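Long-range contact in periplasmic oligopeptide-binding protein (Burkholderia pseudomallei, PDB 3ZS6), which binds peptides in the periplasm, probably as the solute-binding component of an ABC transport system for oligopeptide uptake: residues Ala477-Thr489 and Ile494-Lys506. Sequence-based numbering, arbitrary orientation.
Sequences ADRLVKSYVGGYT and IDMRASQDMYLIK
Asp495 OD1 accepts bonds from two arginines, Arg479 NH1 at 3.0 Å and Arg497 NH1 at 2.8 Å, both arriving from the same face of the carboxylate. Arg479 meets this group end-on with both terminal nitrogens; Arg479 NH2 reaches the syn lone pair of Asp495 OD2 at 2.8 Å and almost straight (173°). The shared carboxylate draws both guanidinium groups together in a salt-bridge network. Arg479 NH1 also donates to Tyr488 OH, which sits over the centre of the Arg497 guanidinium, while Arg497 NE lies over the ring; the two planes are 5° apart. An extended chain from CG to NE carries Arg497 across this ring, where Arg497 NH2 bonds Thr489 O (2.8 Å) and NE shares a water with Thr489 N. Beyond the network, residues 485-486 and 503-504 form a two-stranded antiparallel sheet near the C-terminus of this family 5 solute-binding protein, entered through a type I turn from Lys482 to Val485. Gly486 and Tyr503 are its hydrogen-bonded pair, with Gly486 N 2.7 Å from Tyr503 O. With chi1 at 48°, the Tyr503 ring lies across the partner strand, and Gly486 CA meets its face in a CH-pi contact. Val485 CG2 packs against Leu504 CD2 (3.8 Å), and Val485 CG1 meets Met502 SD.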
ATOM      1  N   ALA A 477      -8.136   6.821  -8.950  1.00 23.74           N
ATOM      2  CA  ALA A 477      -6.771   6.937  -9.463  1.00 23.15           C
ATOM      3  C   ALA A 477      -6.499   8.294 -10.123  1.00 19.63           C
ATOM      4  O   ALA A 477      -5.387   8.555 -10.606  1.00 18.56           O
ATOM      5  CB  ALA A 477      -6.502   5.813 -10.471  1.00 32.12           C
ATOM      6  N   ASP A 478      -7.524   9.140 -10.153  1.00 16.56           N
ATOM      7  CA  ASP A 478      -7.462  10.436 -10.817  1.00 18.49           C
ATOM      8  C   ASP A 478      -6.252  11.259 -10.398  1.00 21.51           C
ATOM      9  O   ASP A 478      -6.040  11.515  -9.213  1.00 19.36           O
ATOM     10  CB  ASP A 478      -8.738  11.242 -10.545  1.00 17.11           C
ATOM     11  CG  ASP A 478      -9.964  10.651 -11.224  1.00 22.64           C
ATOM     12  OD1 ASP A 478      -9.903   9.488 -11.670  1.00 25.95           O
ATOM     13  OD2 ASP A 478     -10.998  11.347 -11.287  1.00 30.02           O
ATOM     14  N   ARG A 479      -5.471  11.677 -11.389  1.00 13.73           N
ATOM     15  CA  ARG A 479      -4.340  12.565 -11.160  1.00  7.65           C
ATOM     16  C   ARG A 479      -4.019  13.326 -12.449  1.00 12.31           C
ATOM     17  O   ARG A 479      -4.524  12.975 -13.524  1.00 13.34           O
ATOM     18  CB  ARG A 479      -3.113  11.781 -10.666  1.00 10.32           C
ATOM     19  CG  ARG A 479      -2.489  10.828 -11.694  1.00 11.87           C
ATOM     20  CD  ARG A 479      -1.013  10.525 -11.363  1.00 10.60           C
ATOM     21  NE  ARG A 479      -0.847  10.017 -10.000  1.00  9.22           N
ATOM     22  CZ  ARG A 479      -0.889   8.727  -9.671  1.00 10.69           C
ATOM     23  NH1 ARG A 479      -1.093   7.798 -10.603  1.00  9.41           N
ATOM     24  NH2 ARG A 479      -0.739   8.362  -8.403  1.00 14.07           N
ATOM     25  N   LEU A 480      -3.208  14.375 -12.331  1.00  9.65           N
ATOM     26  CA  LEU A 480      -2.793  15.163 -13.490  0.77 11.66           C
ATOM     27  C   LEU A 480      -1.389  14.761 -13.916  1.00 13.18           C
ATOM     28  O   LEU A 480      -0.471  14.719 -13.097  1.00 13.57           O
ATOM     29  CB  LEU A 480      -2.837  16.664 -13.176  0.77 12.44           C
ATOM     30  CG  LEU A 480      -4.235  17.276 -13.008  0.77 15.24           C
ATOM     31  CD1 LEU A 480      -4.189  18.600 -12.243  0.77 14.54           C
ATOM     32  CD2 LEU A 480      -4.918  17.459 -14.369  0.77 11.65           C
ATOM     33  N   VAL A 481      -1.237  14.452 -15.200  1.00 10.36           N
ATOM     34  CA  VAL A 481       0.060  14.127 -15.781  1.00  8.55           C
ATOM     35  C   VAL A 481       0.155  14.885 -17.107  1.00 13.03           C
ATOM     36  O   VAL A 481      -0.740  14.791 -17.948  1.00 11.87           O
ATOM     37  CB  VAL A 481       0.227  12.616 -16.017  1.00 11.48           C
ATOM     38  CG1 VAL A 481       1.565  12.316 -16.689  1.00 11.30           C
ATOM     39  CG2 VAL A 481       0.100  11.836 -14.689  1.00 10.94           C
ATOM     40  N   LYS A 482       1.225  15.654 -17.274  1.00 12.76           N
ATOM     41  CA  LYS A 482       1.368  16.544 -18.430  1.00 11.53           C
ATOM     42  C   LYS A 482       1.252  15.791 -19.762  1.00 13.14           C
ATOM     43  O   LYS A 482       1.618  14.614 -19.859  1.00 13.10           O
ATOM     44  CB  LYS A 482       2.700  17.299 -18.348  1.00 11.92           C
ATOM     45  CG  LYS A 482       2.811  18.236 -17.138  1.00 10.91           C
ATOM     46  CD  LYS A 482       1.984  19.506 -17.347  1.00 15.94           C
ATOM     47  CE  LYS A 482       2.161  20.499 -16.198  1.00 16.77           C
ATOM     48  NZ  LYS A 482       1.505  21.808 -16.502  1.00 14.13           N
ATOM     49  N   SER A 483       0.728  16.473 -20.779  1.00 13.51           N
ATOM     50  CA  SER A 483       0.554  15.882 -22.106  1.00 19.88           C
ATOM     51  C   SER A 483       1.871  15.431 -22.731  1.00 19.73           C
ATOM     52  O   SER A 483       1.884  14.539 -23.581  1.00 20.31           O
ATOM     53  CB  SER A 483      -0.158  16.860 -23.050  1.00 21.35           C
ATOM     54  OG  SER A 483      -1.463  17.136 -22.571  1.00 33.17           O
ATOM     55  N   TYR A 484       2.979  16.051 -22.330  1.00 18.36           N
ATOM     56  CA  TYR A 484       4.285  15.644 -22.861  1.00 19.10           C
ATOM     57  C   TYR A 484       4.906  14.433 -22.141  1.00 21.77           C
ATOM     58  O   TYR A 484       6.005  14.000 -22.493  1.00 17.25           O
ATOM     59  CB  TYR A 484       5.271  16.813 -22.879  1.00 16.96           C
ATOM     60  CG  TYR A 484       5.404  17.544 -21.561  1.00 20.28           C
ATOM     61  CD1 TYR A 484       6.147  17.005 -20.510  1.00 17.97           C
ATOM     62  CD2 TYR A 484       4.791  18.780 -21.369  1.00 19.36           C
ATOM     63  CE1 TYR A 484       6.270  17.682 -19.295  1.00 15.56           C
ATOM     64  CE2 TYR A 484       4.911  19.461 -20.172  1.00 17.90           C
ATOM     65  CZ  TYR A 484       5.647  18.909 -19.135  1.00 17.38           C
ATOM     66  OH  TYR A 484       5.760  19.601 -17.944  1.00 17.07           O
ATOM     67  N   VAL A 485       4.220  13.896 -21.132  1.00 17.19           N
ATOM     68  CA  VAL A 485       4.700  12.677 -20.474  1.00 13.61           C
ATOM     69  C   VAL A 485       4.127  11.432 -21.142  1.00 13.71           C
ATOM     70  O   VAL A 485       2.933  11.150 -21.023  1.00 21.18           O
ATOM     71  CB  VAL A 485       4.380  12.636 -18.965  1.00 15.32           C
ATOM     72  CG1 VAL A 485       4.829  11.285 -18.346  1.00 13.11           C
ATOM     73  CG2 VAL A 485       5.045  13.796 -18.244  1.00 13.07           C
ATOM     74  N   GLY A 486       4.978  10.688 -21.841  1.00 14.63           N
ATOM     75  CA  GLY A 486       4.538   9.504 -22.575  1.00 19.70           C
ATOM     76  C   GLY A 486       4.680   8.209 -21.784  1.00 23.28           C
ATOM     77  O   GLY A 486       5.430   8.145 -20.799  1.00 17.81           O
ATOM     78  N   GLY A 487       3.956   7.177 -22.212  1.00 16.89           N
ATOM     79  CA  GLY A 487       4.032   5.865 -21.588  1.00 18.80           C
ATOM     80  C   GLY A 487       3.005   5.557 -20.497  1.00 17.97           C
ATOM     81  O   GLY A 487       2.922   4.422 -20.024  1.00 15.70           O
ATOM     82  N   TYR A 488       2.233   6.556 -20.083  1.00 14.03           N
ATOM     83  CA  TYR A 488       1.244   6.362 -19.016  1.00 17.63           C
ATOM     84  C   TYR A 488       0.076   5.531 -19.542  1.00 12.50           C
ATOM     85  O   TYR A 488      -0.434   5.801 -20.628  1.00 17.07           O
ATOM     86  CB  TYR A 488       0.731   7.721 -18.506  1.00 19.33           C
ATOM     87  CG  TYR A 488       0.034   7.679 -17.152  1.00 15.40           C
ATOM     88  CD1 TYR A 488      -1.335   7.413 -17.052  1.00 12.26           C
ATOM     89  CD2 TYR A 488       0.745   7.909 -15.976  1.00 15.43           C
ATOM     90  CE1 TYR A 488      -1.976   7.378 -15.818  1.00 13.90           C
ATOM     91  CE2 TYR A 488       0.117   7.866 -14.732  1.00 12.52           C
ATOM     92  CZ  TYR A 488      -1.243   7.603 -14.658  1.00 14.21           C
ATOM     93  OH  TYR A 488      -1.863   7.570 -13.432  1.00 10.87           O
ATOM     94  N   THR A 489      -0.345   4.519 -18.786  1.00 10.39           N
ATOM     95  CA  THR A 489      -1.519   3.733 -19.175  1.00 15.51           C
ATOM     96  C   THR A 489      -2.593   3.808 -18.099  1.00 19.80           C
ATOM     97  O   THR A 489      -2.335   4.254 -16.978  1.00 17.47           O
ATOM     98  CB  THR A 489      -1.191   2.244 -19.413  1.00 18.92           C
ATOM     99  OG1 THR A 489      -1.159   1.557 -18.155  1.00 19.63           O
ATOM    100  CG2 THR A 489       0.154   2.083 -20.141  1.00 17.18           C
ATOM    101  N   ILE A 494      -2.784  -1.191  -9.469  1.00 10.55           N
ATOM    102  CA  ILE A 494      -2.210  -1.005  -8.140  1.00 12.70           C
ATOM    103  C   ILE A 494      -1.358   0.256  -8.076  1.00 13.08           C
ATOM    104  O   ILE A 494      -0.734   0.544  -7.065  1.00 17.70           O
ATOM    105  CB  ILE A 494      -1.437  -2.242  -7.628  1.00 16.10           C
ATOM    106  CG1 ILE A 494      -0.123  -2.436  -8.370  1.00 14.39           C
ATOM    107  CG2 ILE A 494      -2.306  -3.497  -7.708  1.00 17.28           C
ATOM    108  CD1 ILE A 494       0.743  -3.531  -7.741  1.00 17.61           C
ATOM    109  N   ASP A 495      -1.363   1.013  -9.168  1.00 12.09           N
ATOM    110  CA  ASP A 495      -0.671   2.299  -9.235  1.00  8.30           C
ATOM    111  C   ASP A 495       0.805   2.219  -8.853  1.00 14.57           C
ATOM    112  O   ASP A 495       1.312   3.055  -8.095  1.00 11.81           O
ATOM    113  CB  ASP A 495      -1.389   3.379  -8.410  1.00 10.00           C
ATOM    114  CG  ASP A 495      -0.839   4.783  -8.685  1.00 12.59           C
ATOM    115  OD1 ASP A 495      -0.233   5.008  -9.761  1.00 14.65           O
ATOM    116  OD2 ASP A 495      -1.005   5.664  -7.832  1.00 12.52           O
ATOM    117  N   MET A 496       1.491   1.210  -9.383  1.00 12.05           N
ATOM    118  CA  MET A 496       2.932   1.104  -9.216  0.77 13.71           C
ATOM    119  C   MET A 496       3.593   1.466 -10.544  1.00 13.48           C
ATOM    120  O   MET A 496       3.881   0.596 -11.385  1.00 13.18           O
ATOM    121  CB  MET A 496       3.331  -0.295  -8.728  0.77 17.11           C
ATOM    122  CG  MET A 496       3.227  -0.486  -7.194  0.77 17.97           C
ATOM    123  SD  MET A 496       4.430   0.502  -6.255  0.77 22.26           S
ATOM    124  CE  MET A 496       3.398   1.689  -5.379  0.77 10.02           C
ATOM    125  N   ARG A 497       3.806   2.761 -10.733  1.00  7.66           N
ATOM    126  CA  ARG A 497       4.261   3.286 -12.016  1.00  7.13           C
ATOM    127  C   ARG A 497       5.661   3.866 -11.895  1.00 10.85           C
ATOM    128  O   ARG A 497       5.846   4.973 -11.392  1.00 12.36           O
ATOM    129  CB  ARG A 497       3.271   4.348 -12.528  1.00  8.74           C
ATOM    130  CG  ARG A 497       1.835   3.813 -12.783  1.00 13.52           C
ATOM    131  CD  ARG A 497       0.854   4.960 -13.069  1.00 10.21           C
ATOM    132  NE  ARG A 497      -0.315   4.544 -13.852  1.00 11.89           N
ATOM    133  CZ  ARG A 497      -1.525   4.294 -13.350  1.00 14.94           C
ATOM    134  NH1 ARG A 497      -1.752   4.396 -12.038  1.00 11.48           N
ATOM    135  NH2 ARG A 497      -2.512   3.929 -14.163  1.00 12.76           N
ATOM    136  N   ALA A 498       6.642   3.094 -12.345  1.00 12.37           N
ATOM    137  CA  ALA A 498       8.048   3.459 -12.221  1.00 10.96           C
ATOM    138  C   ALA A 498       8.432   4.517 -13.235  1.00 13.57           C
ATOM    139  O   ALA A 498       7.905   4.550 -14.349  1.00 13.41           O
ATOM    140  CB  ALA A 498       8.927   2.222 -12.397  1.00 11.36           C
ATOM    141  N   SER A 499       9.370   5.377 -12.860  1.00 11.81           N
ATOM    142  CA  SER A 499       9.821   6.425 -13.769  1.00 10.87           C
ATOM    143  C   SER A 499      10.472   5.883 -15.058  1.00 12.66           C
ATOM    144  O   SER A 499      10.348   6.490 -16.124  1.00 14.02           O
ATOM    145  CB  SER A 499      10.775   7.368 -13.036  1.00 14.69           C
ATOM    146  OG  SER A 499      10.139   7.929 -11.900  1.00 13.76           O
ATOM    147  N   GLN A 500      11.160   4.746 -14.969  1.00 15.64           N
ATOM    148  CA  GLN A 500      11.894   4.229 -16.128  1.00 12.81           C
ATOM    149  C   GLN A 500      10.982   3.780 -17.273  1.00 17.66           C
ATOM    150  O   GLN A 500      11.445   3.560 -18.400  1.00 14.64           O
ATOM    151  CB  GLN A 500      12.836   3.084 -15.736  1.00 12.44           C
ATOM    152  CG  GLN A 500      12.129   1.783 -15.344  1.00 16.16           C
ATOM    153  CD  GLN A 500      13.062   0.580 -15.424  1.00 18.98           C
ATOM    154  OE1 GLN A 500      13.354  -0.078 -14.420  1.00 18.79           O
ATOM    155  NE2 GLN A 500      13.532   0.290 -16.627  1.00 11.33           N
ATOM    156  N   ASP A 501       9.695   3.624 -16.986  1.00 13.07           N
ATOM    157  CA  ASP A 501       8.753   3.183 -18.006  1.00 14.05           C
ATOM    158  C   ASP A 501       8.122   4.363 -18.752  1.00 19.92           C
ATOM    159  O   ASP A 501       7.392   4.166 -19.723  1.00 18.76           O
ATOM    160  CB  ASP A 501       7.678   2.265 -17.396  1.00 13.54           C
ATOM    161  CG  ASP A 501       8.268   0.965 -16.840  1.00 14.61           C
ATOM    162  OD1 ASP A 501       9.115   0.362 -17.525  1.00 14.17           O
ATOM    163  OD2 ASP A 501       7.910   0.558 -15.714  1.00 14.12           O
ATOM    164  N   MET A 502       8.413   5.584 -18.305  1.00 15.34           N
ATOM    165  CA  MET A 502       7.884   6.781 -18.968  1.00 12.71           C
ATOM    166  C   MET A 502       8.976   7.522 -19.756  1.00 16.77           C
ATOM    167  O   MET A 502      10.158   7.210 -19.635  1.00 14.70           O
ATOM    168  CB  MET A 502       7.191   7.703 -17.951  1.00 13.91           C
ATOM    169  CG  MET A 502       5.858   7.142 -17.433  1.00 18.41           C
ATOM    170  SD  MET A 502       5.086   8.124 -16.119  1.00 19.03           S
ATOM    171  CE  MET A 502       6.093   7.626 -14.716  1.00  8.15           C
ATOM    172  N   TYR A 503       8.569   8.491 -20.568  1.00 15.12           N
ATOM    173  CA  TYR A 503       9.502   9.232 -21.402  1.00 18.25           C
ATOM    174  C   TYR A 503       8.849  10.528 -21.840  1.00 14.23           C
ATOM    175  O   TYR A 503       7.635  10.585 -22.027  1.00 22.05           O
ATOM    176  CB  TYR A 503       9.905   8.404 -22.635  1.00 20.05           C
ATOM    177  CG  TYR A 503       8.715   7.796 -23.348  1.00 17.48           C
ATOM    178  CD1 TYR A 503       8.031   8.499 -24.325  1.00 14.03           C
ATOM    179  CD2 TYR A 503       8.257   6.527 -23.011  1.00 20.19           C
ATOM    180  CE1 TYR A 503       6.936   7.950 -24.967  1.00 19.45           C
ATOM    181  CE2 TYR A 503       7.162   5.973 -23.636  1.00 19.89           C
ATOM    182  CZ  TYR A 503       6.505   6.685 -24.614  1.00 22.62           C
ATOM    183  OH  TYR A 503       5.416   6.124 -25.236  1.00 27.38           O
ATOM    184  N   LEU A 504       9.657  11.567 -22.020  1.00 16.42           N
ATOM    185  CA  LEU A 504       9.132  12.869 -22.420  1.00 17.34           C
ATOM    186  C   LEU A 504       9.131  13.019 -23.927  1.00 15.59           C
ATOM    187  O   LEU A 504      10.108  12.681 -24.590  1.00 19.44           O
ATOM    188  CB  LEU A 504       9.927  14.005 -21.774  1.00 18.89           C
ATOM    189  CG  LEU A 504       9.946  14.016 -20.244  1.00 20.08           C
ATOM    190  CD1 LEU A 504      10.386  15.378 -19.740  1.00 18.65           C
ATOM    191  CD2 LEU A 504       8.577  13.663 -19.678  1.00 14.28           C
ATOM    192  N   ILE A 505       8.030  13.526 -24.468  1.00 20.24           N
ATOM    193  CA  ILE A 505       7.926  13.752 -25.907  1.00 30.14           C
ATOM    194  C   ILE A 505       7.784  15.232 -26.221  1.00 33.31           C
ATOM    195  O   ILE A 505       7.580  16.050 -25.322  1.00 30.66           O
ATOM    196  CB  ILE A 505       6.722  13.018 -26.509  1.00 32.81           C
ATOM    197  CG1 ILE A 505       5.444  13.414 -25.766  1.00 40.20           C
ATOM    198  CG2 ILE A 505       6.932  11.520 -26.442  1.00 32.47           C
ATOM    199  CD1 ILE A 505       4.198  12.723 -26.280  1.00 44.32           C
ATOM    200  N   LYS A 506       7.894  15.567 -27.505  1.00 35.29           N
ATOM    201  CA  LYS A 506       7.648  16.926 -27.967  1.00 41.46           C
ATOM    202  C   LYS A 506       8.801  17.854 -27.610  1.00 51.46           C
ATOM    203  O   LYS A 506       8.619  18.831 -26.884  1.00 60.74           O
ATOM    204  CB  LYS A 506       6.330  17.455 -27.388  1.00 39.80           C
ATOM    205  CG  LYS A 506       6.040  18.900 -27.726  1.00 50.52           C
ATOM    206  CD  LYS A 506       4.628  19.309 -27.330  1.00 57.42           C
ATOM    207  CE  LYS A 506       4.283  20.669 -27.937  1.00 60.54           C
ATOM    208  NZ  LYS A 506       2.899  21.120 -27.623  1.00 62.49           N
TER
HETATM  209  O   HOH W   1       0.980   3.884 -16.369  1.00 11.48           O